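Local coordinates for Lmo2119 protein (Listeria monocytogenes serovar 1/2a, PDB 5HQH) that is of unknown function but contains a YbbR-like domain, a small, mostly beta-stranded module, and probably carries a signal sequence, at residues Q54-Y59 / L74-V79; V16-Y21 / E34-T39; V38-P43 / D81-K86; T25-S30 / V96-T101. One frame throughout, in Å; residues are numbered along the deposited sequence. Where two conformers were deposited one is given.

Contact 1 (Q54-Y59 / L74-V79)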
loop_
_atom_site.group_PDB
_atom_site.type_symbol
_atom_site.label_atom_id
_atom_site.label_comp_id
_atom_site.label_asym_id
_atom_site.label_seq_id
_atom_site.Cartn_x
_atom_site.Cartn_y
_atom_site.Cartn_z
ATOM N N GLN A 54 -4.385 -7.860 11.470
ATOM C CA GLN A 54 -3.814 -7.250 10.261
ATOM C C GLN A 54 -4.896 -6.924 9.241
ATOM O O GLN A 54 -4.795 -7.226 8.051
ATOM C CB GLN A 54 -2.688 -8.099 9.668
ATOM C CG GLN A 54 -1.699 -7.266 8.888
ATOM C CD GLN A 54 -0.643 -8.072 8.236
ATOM O OE1 GLN A 54 -0.637 -8.191 6.999
ATOM N NE2 GLN A 54 0.255 -8.663 9.046
ATOM N N ASP A 55 -5.946 -6.323 9.737
ATOM C CA ASP A 55 -7.116 -6.027 8.915
ATOM C C ASP A 55 -7.075 -4.653 8.243
ATOM O O ASP A 55 -8.024 -4.266 7.535
ATOM C CB ASP A 55 -8.435 -6.297 9.669
ATOM C CG ASP A 55 -8.567 -5.554 10.968
ATOM O OD1 ASP A 55 -7.581 -5.042 11.541
ATOM O OD2 ASP A 55 -9.688 -5.525 11.485
ATOM N N PHE A 56 -5.985 -3.925 8.447
ATOM C CA PHE A 56 -5.746 -2.682 7.688
ATOM C C PHE A 56 -5.221 -3.088 6.323
ATOM O O PHE A 56 -4.773 -4.225 6.121
ATOM C CB PHE A 56 -4.771 -1.773 8.392
ATOM C CG PHE A 56 -3.464 -2.440 8.767
ATOM C CD1 PHE A 56 -2.403 -2.444 7.875
ATOM C CD2 PHE A 56 -3.286 -3.076 10.002
ATOM C CE1 PHE A 56 -1.224 -3.091 8.194
ATOM C CE2 PHE A 56 -2.118 -3.718 10.315
ATOM C CZ PHE A 56 -1.059 -3.704 9.408
ATOM N N THR A 57 -5.288 -2.155 5.383
ATOM C CA THR A 57 -4.934 -2.412 3.985
ATOM C C THR A 57 -3.992 -1.366 3.477
ATOM O O THR A 57 -4.340 -0.197 3.484
ATOM C CB THR A 57 -6.201 -2.360 3.120
ATOM O OG1 THR A 57 -7.155 -3.330 3.618
ATOM C CG2 THR A 57 -5.886 -2.604 1.667
ATOM N N VAL A 58 -2.782 -1.775 3.055
ATOM C CA VAL A 58 -1.819 -0.880 2.423
ATOM C C VAL A 58 -2.049 -0.984 0.922
ATOM O O VAL A 58 -2.207 -2.086 0.404
ATOM C CB VAL A 58 -0.367 -1.279 2.732
ATOM C CG1 VAL A 58 0.603 -0.318 2.057
ATOM C CG2 VAL A 58 -0.135 -1.302 4.232
ATOM N N TYR A 59 -2.124 0.164 0.257
ATOM C CA TYR A 59 -2.419 0.168 -1.160
ATOM C C TYR A 59 -1.730 1.271 -1.940
ATOM O O TYR A 59 -1.429 2.345 -1.424
ATOM C CB TYR A 59 -3.925 0.253 -1.391
ATOM C CG TYR A 59 -4.631 1.522 -0.914
ATOM C CD1 TYR A 59 -4.962 1.679 0.422
ATOM C CD2 TYR A 59 -5.053 2.514 -1.806
ATOM C CE1 TYR A 59 -5.625 2.794 0.867
ATOM C CE2 TYR A 59 -5.739 3.637 -1.349
ATOM C CZ TYR A 59 -6.043 3.753 -0.014
ATOM O OH TYR A 59 -6.759 4.859 0.418
ATOM N N LEU A 74 2.280 5.194 -0.999
ATOM C CA LEU A 74 1.433 4.144 -0.437
ATOM C C LEU A 74 0.518 4.692 0.634
ATOM O O LEU A 74 0.887 5.532 1.433
ATOM C CB LEU A 74 2.315 3.010 0.105
ATOM C CG LEU A 74 3.207 2.331 -0.955
ATOM C CD1 LEU A 74 3.931 1.182 -0.312
ATOM C CD2 LEU A 74 2.409 1.876 -2.176
ATOM N N GLN A 75 -0.730 4.224 0.604
ATOM C CA GLN A 75 -1.784 4.668 1.526
ATOM C C GLN A 75 -2.210 3.522 2.422
ATOM O O GLN A 75 -1.936 2.360 2.118
ATOM C CB GLN A 75 -2.954 5.199 0.728
ATOM C CG GLN A 75 -2.643 6.446 -0.083
ATOM C CD GLN A 75 -3.817 6.882 -0.907
ATOM O OE1 GLN A 75 -3.885 6.643 -2.133
ATOM N NE2 GLN A 75 -4.792 7.459 -0.255
ATOM N N VAL A 76 -2.949 3.856 3.479
ATOM C CA VAL A 76 -3.473 2.858 4.410
ATOM C C VAL A 76 -4.938 3.162 4.682
ATOM O O VAL A 76 -5.334 4.317 4.940
ATOM C CB VAL A 76 -2.709 2.792 5.733
ATOM C CG1 VAL A 76 -3.218 1.625 6.583
ATOM C CG2 VAL A 76 -1.211 2.710 5.500
ATOM N N LYS A 77 -5.778 2.134 4.584
ATOM C CA LYS A 77 -7.205 2.251 4.882
ATOM C C LYS A 77 -7.625 1.069 5.743
ATOM O O LYS A 77 -6.826 0.198 6.064
ATOM C CB LYS A 77 -8.053 2.381 3.610
ATOM C CG LYS A 77 -8.109 1.138 2.731
ATOM C CD LYS A 77 -8.858 1.424 1.433
ATOM C CE LYS A 77 -9.184 0.162 0.632
ATOM N NZ LYS A 77 -10.310 -0.635 1.232
ATOM N N ASP A 78 -8.878 1.078 6.131
ATOM C CA ASP A 78 -9.449 0.025 6.992
ATOM C C ASP A 78 -8.675 -0.047 8.329
ATOM O O ASP A 78 -8.404 -1.122 8.863
ATOM C CB ASP A 78 -9.488 -1.342 6.299
ATOM C CG ASP A 78 -10.085 -1.288 4.899
ATOM O OD1 ASP A 78 -11.113 -0.630 4.746
ATOM O OD2 ASP A 78 -9.500 -1.871 3.974
ATOM N N VAL A 79 -8.317 1.122 8.849
ATOM C CA VAL A 79 -7.446 1.226 10.022
ATOM C C VAL A 79 -8.078 2.197 11.000
ATOM O O VAL A 79 -8.669 3.181 10.600
ATOM C CB VAL A 79 -6.027 1.691 9.573
ATOM C CG1 VAL A 79 -6.041 3.104 8.983
ATOM C CG2 VAL A 79 -5.018 1.573 10.704
HETATM O O HOH W 1 -6.971 -2.293 11.129
HETATM O O HOH W 2 -10.479 -2.907 9.651
HETATM O O HOH W 3 -7.437 7.008 -1.103
#

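Contact 2 (V16-Y21 / E34-T39)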
loop_
_atom_site.group_PDB
_atom_site.type_symbol
_atom_site.label_atom_id
_atom_site.label_comp_id
_atom_site.label_asym_id
_atom_site.label_seq_id
_atom_site.Cartn_x
_atom_site.Cartn_y
_atom_site.Cartn_z
ATOM N N VAL A 16 3.961 -6.932 5.145
ATOM C CA VAL A 16 2.563 -6.575 4.949
ATOM C C VAL A 16 2.312 -6.441 3.429
ATOM O O VAL A 16 3.039 -5.725 2.744
ATOM C CB VAL A 16 2.256 -5.243 5.618
ATOM C CG1 VAL A 16 0.869 -4.809 5.286
ATOM C CG2 VAL A 16 2.437 -5.345 7.104
ATOM N N PRO A 17 1.291 -7.121 2.900
ATOM C CA PRO A 17 1.047 -7.026 1.458
ATOM C C PRO A 17 0.580 -5.648 1.020
ATOM O O PRO A 17 -0.036 -4.897 1.804
ATOM C CB PRO A 17 -0.033 -8.074 1.226
ATOM C CG PRO A 17 -0.711 -8.237 2.510
ATOM C CD PRO A 17 0.319 -8.009 3.569
ATOM N N VAL A 18 0.855 -5.327 -0.235
ATOM C CA VAL A 18 0.401 -4.087 -0.848
ATOM C C VAL A 18 -0.569 -4.394 -1.985
ATOM O O VAL A 18 -0.209 -5.111 -2.927
ATOM C CB VAL A 18 1.570 -3.284 -1.439
ATOM C CG1 VAL A 18 1.047 -1.997 -2.079
ATOM C CG2 VAL A 18 2.627 -2.974 -0.393
ATOM N N LYS A 19 -1.793 -3.894 -1.878
ATOM C CA LYS A 19 -2.803 -4.015 -2.899
ATOM C C LYS A 19 -2.561 -2.903 -3.915
ATOM O O LYS A 19 -2.032 -1.839 -3.579
ATOM C CB LYS A 19 -4.212 -3.858 -2.297
ATOM C CG LYS A 19 -4.529 -4.853 -1.204
ATOM C CD LYS A 19 -4.926 -6.189 -1.744
ATOM C CE LYS A 19 -5.209 -7.185 -0.624
ATOM N NZ LYS A 19 -3.926 -7.723 -0.049
ATOM N N VAL A 20 -2.950 -3.142 -5.175
ATOM C CA VAL A 20 -2.753 -2.173 -6.246
ATOM C C VAL A 20 -4.044 -2.033 -7.049
ATOM O O VAL A 20 -4.521 -3.001 -7.591
ATOM C CB VAL A 20 -1.618 -2.601 -7.217
ATOM C CG1 VAL A 20 -1.234 -1.400 -8.092
ATOM C CG2 VAL A 20 -0.408 -3.123 -6.466
ATOM N N TYR A 21 -4.565 -0.809 -7.126
ATOM C CA TYR A 21 -5.827 -0.501 -7.763
ATOM C C TYR A 21 -5.587 0.319 -9.011
ATOM O O TYR A 21 -4.837 1.291 -8.978
ATOM C CB TYR A 21 -6.728 0.274 -6.792
ATOM C CG TYR A 21 -6.944 -0.381 -5.467
ATOM C CD1 TYR A 21 -7.379 -1.686 -5.357
ATOM C CD2 TYR A 21 -6.765 0.336 -4.283
ATOM C CE1 TYR A 21 -7.597 -2.266 -4.087
ATOM C CE2 TYR A 21 -6.977 -0.221 -3.043
ATOM C CZ TYR A 21 -7.394 -1.517 -2.932
ATOM O OH TYR A 21 -7.601 -2.057 -1.637
ATOM N N GLU A 34 5.736 -6.395 -3.401
ATOM C CA GLU A 34 4.655 -7.270 -2.924
ATOM C C GLU A 34 4.411 -7.075 -1.431
ATOM O O GLU A 34 3.288 -7.234 -1.010
ATOM C CB GLU A 34 4.928 -8.727 -3.224
ATOM C CG GLU A 34 4.779 -9.022 -4.708
ATOM C CD GLU A 34 5.370 -10.312 -5.193
ATOM O OE1 GLU A 34 5.673 -11.221 -4.388
ATOM O OE2 GLU A 34 5.504 -10.388 -6.436
ATOM N N THR A 35 5.447 -6.695 -0.687
ATOM C CA THR A 35 5.267 -6.451 0.762
ATOM C C THR A 35 6.076 -5.262 1.226
ATOM O O THR A 35 7.101 -4.891 0.606
ATOM C CB THR A 35 5.635 -7.648 1.657
ATOM O OG1 THR A 35 7.069 -7.822 1.685
ATOM C CG2 THR A 35 4.928 -8.896 1.243
ATOM N N VAL A 36 5.655 -4.688 2.359
ATOM C CA VAL A 36 6.292 -3.549 2.983
ATOM C C VAL A 36 6.277 -3.704 4.493
ATOM O O VAL A 36 5.659 -4.636 5.059
ATOM C CB VAL A 36 5.613 -2.222 2.564
ATOM C CG1 VAL A 36 5.735 -2.034 1.082
ATOM C CG2 VAL A 36 4.144 -2.204 2.982
ATOM N N THR A 37 6.928 -2.774 5.164
ATOM C CA THR A 37 6.924 -2.739 6.622
ATOM C C THR A 37 6.027 -1.609 7.107
ATOM O O THR A 37 6.169 -0.469 6.674
ATOM C CB THR A 37 8.351 -2.515 7.169
ATOM O OG1 THR A 37 9.203 -3.550 6.677
ATOM C CG2 THR A 37 8.397 -2.495 8.669
ATOM N N VAL A 38 5.124 -1.906 8.044
ATOM C CA VAL A 38 4.199 -0.899 8.555
ATOM C C VAL A 38 4.433 -0.665 10.018
ATOM O O VAL A 38 4.577 -1.627 10.778
ATOM C CB VAL A 38 2.720 -1.346 8.359
ATOM C CG1 VAL A 38 1.748 -0.336 8.943
ATOM C CG2 VAL A 38 2.426 -1.513 6.879
ATOM N N THR A 39 4.531 0.601 10.422
ATOM C CA THR A 39 4.678 0.947 11.824
ATOM C C THR A 39 3.379 1.586 12.312
ATOM O O THR A 39 2.856 2.503 11.680
ATOM C CB THR A 39 5.833 1.942 12.049
ATOM O OG1 THR A 39 7.034 1.377 11.551
ATOM C CG2 THR A 39 5.996 2.260 13.523
HETATM O O HOH W 4 1.072 -7.838 -2.385
#

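Contact 3 (V38-P43 / D81-K86)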
loop_
_atom_site.group_PDB
_atom_site.type_symbol
_atom_site.label_atom_id
_atom_site.label_comp_id
_atom_site.label_asym_id
_atom_site.label_seq_id
_atom_site.Cartn_x
_atom_site.Cartn_y
_atom_site.Cartn_z
ATOM N N VAL A 38 5.124 -1.906 8.044
ATOM C CA VAL A 38 4.199 -0.899 8.555
ATOM C C VAL A 38 4.433 -0.665 10.018
ATOM O O VAL A 38 4.577 -1.627 10.778
ATOM C CB VAL A 38 2.720 -1.346 8.359
ATOM C CG1 VAL A 38 1.748 -0.336 8.943
ATOM C CG2 VAL A 38 2.426 -1.513 6.879
ATOM N N THR A 39 4.531 0.601 10.422
ATOM C CA THR A 39 4.678 0.947 11.824
ATOM C C THR A 39 3.379 1.586 12.312
ATOM O O THR A 39 2.856 2.503 11.680
ATOM C CB THR A 39 5.833 1.942 12.049
ATOM O OG1 THR A 39 7.034 1.377 11.551
ATOM C CG2 THR A 39 5.996 2.260 13.523
ATOM N N LEU A 40 2.862 1.060 13.417
ATOM C CA LEU A 40 1.608 1.509 14.045
ATOM C C LEU A 40 1.893 2.005 15.436
ATOM O O LEU A 40 2.625 1.336 16.149
ATOM C CB LEU A 40 0.650 0.330 14.212
ATOM C CG LEU A 40 0.245 -0.428 12.962
ATOM C CD1 LEU A 40 -0.678 -1.578 13.338
ATOM C CD2 LEU A 40 -0.416 0.504 11.979
ATOM N N SER A 41 1.288 3.126 15.831
ATOM C CA SER A 41 1.406 3.594 17.217
ATOM C C SER A 41 0.069 4.159 17.679
ATOM O O SER A 41 -0.690 4.727 16.888
ATOM C CB SER A 41 2.524 4.603 17.365
ATOM O OG SER A 41 2.212 5.792 16.719
ATOM N N GLY A 42 -0.228 3.988 18.959
ATOM C CA GLY A 42 -1.498 4.477 19.506
ATOM C C GLY A 42 -1.871 3.704 20.739
ATOM O O GLY A 42 -1.010 3.052 21.317
ATOM N N PRO A 43 -3.166 3.717 21.099
ATOM C CA PRO A 43 -3.618 3.016 22.303
ATOM C C PRO A 43 -3.334 1.534 22.207
ATOM O O PRO A 43 -3.577 0.905 21.156
ATOM C CB PRO A 43 -5.121 3.291 22.325
ATOM C CG PRO A 43 -5.253 4.612 21.654
ATOM C CD PRO A 43 -4.230 4.575 20.547
ATOM N N ASP A 81 -8.972 5.114 13.469
ATOM C CA ASP A 81 -8.615 6.526 13.463
ATOM C C ASP A 81 -7.751 6.943 14.663
ATOM O O ASP A 81 -7.268 8.069 14.685
ATOM C CB ASP A 81 -9.856 7.436 13.333
ATOM C CG ASP A 81 -10.600 7.617 14.590
ATOM O OD1 ASP A 81 -10.659 6.690 15.432
ATOM O OD2 ASP A 81 -11.177 8.735 14.726
ATOM N N ARG A 82 -7.574 6.044 15.630
ATOM C CA ARG A 82 -6.755 6.320 16.808
ATOM C C ARG A 82 -5.297 5.908 16.624
ATOM O O ARG A 82 -4.502 6.063 17.527
ATOM C CB ARG A 82 -7.337 5.608 18.025
ATOM C CG ARG A 82 -8.746 6.032 18.409
ATOM C CD ARG A 82 -8.819 7.511 18.759
ATOM N NE ARG A 82 -9.153 8.331 17.598
ATOM C CZ ARG A 82 -8.876 9.626 17.492
ATOM N NH1 ARG A 82 -8.225 10.252 18.450
ATOM N NH2 ARG A 82 -9.228 10.300 16.403
ATOM N N LEU A 83 -4.956 5.362 15.460
ATOM C CA LEU A 83 -3.555 4.981 15.173
ATOM C C LEU A 83 -2.793 5.944 14.280
ATOM O O LEU A 83 -3.372 6.594 13.396
ATOM C CB LEU A 83 -3.505 3.611 14.496
ATOM C CG LEU A 83 -4.064 2.464 15.319
ATOM C CD1 LEU A 83 -3.919 1.150 14.574
ATOM C CD2 LEU A 83 -3.390 2.357 16.691
ATOM N N LYS A 84 -1.498 6.077 14.552
ATOM C CA LYS A 84 -0.571 6.799 13.656
ATOM C C LYS A 84 0.071 5.667 12.859
ATOM O O LYS A 84 0.475 4.659 13.435
ATOM C CB LYS A 84 0.500 7.576 14.408
ATOM C CG LYS A 84 0.023 8.816 15.161
ATOM C CD LYS A 84 1.190 9.553 15.831
ATOM C CE LYS A 84 0.714 10.599 16.834
ATOM N NZ LYS A 84 1.847 11.380 17.412
ATOM N N VAL A 85 0.145 5.820 11.545
ATOM C CA VAL A 85 0.662 4.765 10.689
ATOM C C VAL A 85 1.663 5.295 9.683
ATOM O O VAL A 85 1.457 6.372 9.108
ATOM C CB VAL A 85 -0.496 4.075 9.897
ATOM C CG1 VAL A 85 0.016 2.896 9.111
ATOM C CG2 VAL A 85 -1.618 3.641 10.840
ATOM N N LYS A 86 2.746 4.549 9.473
ATOM C CA LYS A 86 3.686 4.906 8.383
ATOM C C LYS A 86 4.126 3.623 7.712
ATOM O O LYS A 86 4.127 2.541 8.311
ATOM C CB LYS A 86 4.887 5.762 8.773
ATOM C CG LYS A 86 5.716 5.158 9.867
ATOM C CD LYS A 86 6.973 5.979 10.114
ATOM C CE LYS A 86 7.647 5.483 11.375
ATOM N NZ LYS A 86 9.028 6.030 11.534
HETATM O O HOH W 5 3.430 4.958 13.711
#

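Contact 4 (T25-S30 / V96-T101)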
loop_
_atom_site.group_PDB
_atom_site.type_symbol
_atom_site.label_atom_id
_atom_site.label_comp_id
_atom_site.label_asym_id
_atom_site.label_seq_id
_atom_site.Cartn_x
_atom_site.Cartn_y
_atom_site.Cartn_z
ATOM N N THR A 25 -8.483 -3.775 -16.869
ATOM C CA THR A 25 -8.933 -4.175 -18.177
ATOM C C THR A 25 -7.874 -3.851 -19.239
ATOM O O THR A 25 -7.535 -4.689 -20.076
ATOM C CB THR A 25 -10.291 -3.508 -18.535
ATOM O OG1 THR A 25 -11.323 -4.166 -17.777
ATOM C CG2 THR A 25 -10.633 -3.611 -20.016
ATOM N N ASN A 26 -7.361 -2.621 -19.207
ATOM C CA ASN A 26 -6.382 -2.161 -20.206
ATOM C C ASN A 26 -4.916 -2.208 -19.815
ATOM O O ASN A 26 -4.056 -2.207 -20.694
ATOM C CB ASN A 26 -6.694 -0.712 -20.574
ATOM C CG ASN A 26 -7.998 -0.579 -21.312
ATOM O OD1 ASN A 26 -8.176 -1.169 -22.402
ATOM N ND2 ASN A 26 -8.898 0.230 -20.770
ATOM N N LEU A 27 -4.639 -2.197 -18.521
ATOM C CA LEU A 27 -3.288 -2.022 -18.038
ATOM C C LEU A 27 -2.770 -3.168 -17.191
ATOM O O LEU A 27 -3.540 -3.992 -16.705
ATOM C CB LEU A 27 -3.207 -0.724 -17.218
ATOM C CG LEU A 27 -3.845 0.528 -17.813
ATOM C CD1 LEU A 27 -3.771 1.630 -16.789
ATOM C CD2 LEU A 27 -3.164 0.911 -19.112
ATOM N N TYR A 28 -1.428 -3.225 -17.074
ATOM C CA TYR A 28 -0.736 -4.107 -16.122
ATOM C C TYR A 28 0.345 -3.262 -15.477
ATOM O O TYR A 28 1.052 -2.529 -16.179
ATOM C CB TYR A 28 -0.160 -5.373 -16.778
ATOM C CG TYR A 28 0.399 -6.273 -15.710
ATOM C CD1 TYR A 28 -0.450 -6.860 -14.790
ATOM C CD2 TYR A 28 1.757 -6.398 -15.509
ATOM C CE1 TYR A 28 0.018 -7.631 -13.737
ATOM C CE2 TYR A 28 2.241 -7.179 -14.464
ATOM C CZ TYR A 28 1.368 -7.782 -13.583
ATOM O OH TYR A 28 1.850 -8.566 -12.528
ATOM N N ILE A 29 0.456 -3.314 -14.156
ATOM C CA ILE A 29 1.427 -2.431 -13.466
ATOM C C ILE A 29 2.491 -3.266 -12.740
ATOM O O ILE A 29 2.147 -4.117 -11.946
ATOM C CB ILE A 29 0.686 -1.408 -12.551
ATOM C CG1 ILE A 29 -0.319 -0.586 -13.374
ATOM C CG2 ILE A 29 1.675 -0.481 -11.849
ATOM C CD1 ILE A 29 -1.102 0.464 -12.598
ATOM N N SER A 30 3.778 -3.023 -13.060
ATOM C CA SER A 30 4.904 -3.694 -12.466
ATOM C C SER A 30 5.646 -2.662 -11.616
ATOM O O SER A 30 5.389 -1.463 -11.712
ATOM C CB SER A 30 5.797 -4.304 -13.544
ATOM O OG SER A 30 6.233 -3.327 -14.459
ATOM N N VAL A 96 3.448 1.648 -15.518
ATOM C CA VAL A 96 2.073 1.412 -15.911
ATOM C C VAL A 96 2.104 1.095 -17.375
ATOM O O VAL A 96 2.375 1.962 -18.215
ATOM C CB VAL A 96 1.198 2.658 -15.652
ATOM C CG1 VAL A 96 -0.238 2.416 -16.119
ATOM C CG2 VAL A 96 1.246 3.023 -14.173
ATOM N N GLN A 97 1.833 -0.162 -17.715
ATOM C CA GLN A 97 1.916 -0.575 -19.099
ATOM C C GLN A 97 0.590 -0.981 -19.675
ATOM O O GLN A 97 -0.270 -1.524 -18.999
ATOM C CB GLN A 97 2.837 -1.768 -19.210
ATOM C CG GLN A 97 4.219 -1.472 -18.710
ATOM C CD GLN A 97 4.846 -2.687 -18.079
ATOM O OE1 GLN A 97 5.109 -3.689 -18.750
ATOM N NE2 GLN A 97 5.109 -2.603 -16.768
ATOM N N GLU A 98 0.444 -0.748 -20.958
ATOM C CA GLU A 98 -0.755 -1.161 -21.656
ATOM C C GLU A 98 -0.585 -2.649 -21.900
ATOM O O GLU A 98 0.512 -3.150 -22.254
ATOM C CB GLU A 98 -0.915 -0.456 -22.981
ATOM C CG GLU A 98 -1.220 1.016 -22.810
ATOM C CD GLU A 98 -1.255 1.756 -24.114
ATOM O OE1 GLU A 98 -0.168 2.072 -24.677
ATOM O OE2 GLU A 98 -2.378 2.085 -24.546
ATOM N N LYS A 99 -1.653 -3.392 -21.688
ATOM C CA LYS A 99 -1.655 -4.845 -21.990
ATOM C C LYS A 99 -1.437 -5.135 -23.457
ATOM O O LYS A 99 -0.854 -6.140 -23.827
ATOM C CB LYS A 99 -2.951 -5.499 -21.520
ATOM C CG LYS A 99 -3.054 -5.519 -20.009
ATOM C CD LYS A 99 -4.457 -5.790 -19.505
ATOM C CE LYS A 99 -5.019 -7.128 -19.937
ATOM N NZ LYS A 99 -6.396 -7.319 -19.408
ATOM N N VAL A 100 -1.948 -4.268 -24.318
ATOM C CA VAL A 100 -1.738 -4.428 -25.780
ATOM C C VAL A 100 -0.606 -3.544 -26.258
ATOM O O VAL A 100 -0.315 -2.491 -25.671
ATOM C CB VAL A 100 -3.007 -4.154 -26.601
ATOM C CG1 VAL A 100 -4.118 -5.069 -26.159
ATOM C CG2 VAL A 100 -3.423 -2.688 -26.517
ATOM N N THR A 101 0.027 -3.957 -27.338
ATOM C CA THR A 101 1.167 -3.238 -27.891
ATOM C C THR A 101 0.731 -2.572 -29.204
ATOM O O THR A 101 -0.029 -3.163 -29.972
ATOM C CB THR A 101 2.350 -4.216 -28.070
ATOM O OG1 THR A 101 2.009 -5.238 -29.007
ATOM C CG2 THR A 101 2.704 -4.904 -26.748
HETATM O O HOH W 6 -4.120 -1.960 -23.343
#

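Contact 1 (Q54-Y59 / L74-V79)
Y59 has CG between its backbone N and carbonyl carbon (chi1 64°), and the phenol ring comes to lie against Q75, its partner on the opposite strand. In Q75, CG is anti to the carbonyl carbon (chi1 -65°), and CB sits over one face of the Y59 ring, 3.7 Å from the ring centroid, a CH-pi contact displaced toward the rim. Beyond it the Q75 amide plane is turned 39° from the ring, and one water bonds to both Y59 OH and Q75 NE2. The K77 and Y59 side chains cross at about a right angle, with K77 CG 3.5 Å from Y59 CE1. These side chains share one face of the antiparallel hairpin formed by strands 57-61 and 68-77, where T57-K77 and Y59-Q75 are hydrogen-bonded pairs and V58-V76 is the non-hydrogen-bonded pair between them. T57 OG1 donates to D78 OD2 (2.8 Å) on the anti lone pair, and in one of two K77 conformers NZ forms a salt bridge to the same D78 oxygen (3.1 Å) from the syn side. On the other face V58 CG2 meets V76 CG2 at 4.3 Å. Just beyond the ladder, F56 CB rests on V79 CB at 3.9 Å. V38 of strand 35-42 covers F56 and V58. Past the last pair, a water donates to both D55 OD1 and D78 O.

Contact 2 (V16-Y21 / E34-T39)
V16 and V36 face each other as an antiparallel hydrogen-bonded pair, and the backbone bonds come first. V16 N donates to V36 O (2.9 Å), and V36 N returns the bond to V16 O. A third bond, from V18 N to E34 O, is long at 3.2 Å. The strand axes run at 117° to each other, well away from antiparallel, and segment 16-21 leaves strand 35-42 after V18, while residues earlier in strand 9-21 go on pairing with it. Weaker CA-H...O contacts fill in between the bonds, with T35 CA 3.1 Å from V16 O and P17 CA 3.3 Å from E34 O. One water donates to both E34 O and V18 O, bridging the two segments beside the V18-E34 bond.

The apolar contacts are made by valine methyls. V18 CG2, anti to its own carbonyl carbon, reaches V36 CG1 at 3.6 Å and also lies against V36 CG2, the two side chains crossing at about a right angle. V16 CG2 meets V38 CG2 at 3.8 Å, again nearly perpendicular. F56 and V58 lie against V16, and V87 and P89 of strand 84-98 against V36. The contact belongs to the antiparallel pairing of strands 9-21 and 35-42 in the mixed sheet of the YbbR-like domain, where strand 9-21, interrupted by a bulge or short loop, also pairs in parallel with strand 57-61.

Contact 3 (V38-P43 / D81-K86)
Strands 35-42 and 84-98 are antiparallel neighbours in the mixed sheet of the YbbR-like domain, and the segments 38-43 and 81-86 form one end of their ladder, with axes 168° apart. Two hydrogen-bonded pairs, T39-K86 and S41-K84, flank the non-hydrogen-bonded pair L40-V85. T39 N donates to K86 O at 2.9 Å, and K84 N donates to S41 O at 2.8 Å.

Apolar groups gather on the face of L40 and V85. The side chains of L40 and V85 run alongside each other in the same direction, and L40 CD2 touches V85 CG2 at 3.5 Å. V85 CG1, anti to the backbone N (chi1 -175°), also meets V38 CG1 at 3.7 Å. A50 of helix 44-53 covers L40, while I46 and V47 of the same helix pack on L83.

On the other face the T39 and K86 side chains are likewise aligned, T39 CB 3.9 Å from K86 CG. Next to them S41 OG approaches K84 CB at 3.4 Å, and a water donates to K84 O. Where the strand ends, G42 has backbone angles that would press a CB against the preceding carbonyl oxygen, and a CB there would also clash with R82 O and L83 CD2; G42 CA lies 4.0 Å from L83 CD2. P43 follows at the N-cap of helix 44-53, its CD 3.4 Å from R82 O. That helix, the only one of this mostly beta YbbR-like domain, covers the apolar face of the antiparallel pair.

Contact 4 (T25-S30 / V96-T101)
L27-E98, Y28-Q97 and I29-V96 pair antiparallel, with the short strand axes 147° apart. Within the two segments only Y28-Q97 is a hydrogen-bonded pair: Y28 N donates to Q97 O at 2.8 Å, and Q97 N donates back to Y28 O. Past these pairs K99 N bonds to N26 O (2.9 Å), and that same oxygen accepts from a water.

Among the side chains, V96 divides its methyls between two partners. Its CG1 lies 3.7 Å from L27 CD1, the side chains crossing obliquely, whereas V96 CG2 meets I29 CD1 at 3.8 Å in one of two I29 conformers. In one of two conformers Q97 NE2 makes a doubtful, weak bond to S30 OG. The K99 chain, bent at chi3, reaches back along 25-27; its NZ donates to T25 O at 2.9 Å from above the carbonyl plane. A bound sulfate, probably from the crystallisation liquor, lies beside K99 NZ as well. N26 ND2 hydrogen-bonds D23 OD2, and E98 OE2 pairs with K102 NZ as a salt bridge. Strand 27-30 is thus an antiparallel neighbour of the C-terminal part of strand 84-98, in the mixed sheet of the YbbR-like domain.

In the fold
All four contacts belong to one mixed sheet. Along the chain contact 2 closes before contact 1 opens, contact 1 falls between the two segments of contact 3, and contact 4 spans from strand 27-30 to the end of strand 84-98. Contacts 1 and 2 have centres 8 Å apart and touch, strand 57-61 running parallel beside strand 9-21. Contacts 2 and 3 share V38 and T39 on strand 35-42. Contacts 3 and 4 both use the long strand 84-98, but their centres are about 34 Å apart, on opposite sides of the chain's centre. That strand thus ties the two ends of this elongated domain together.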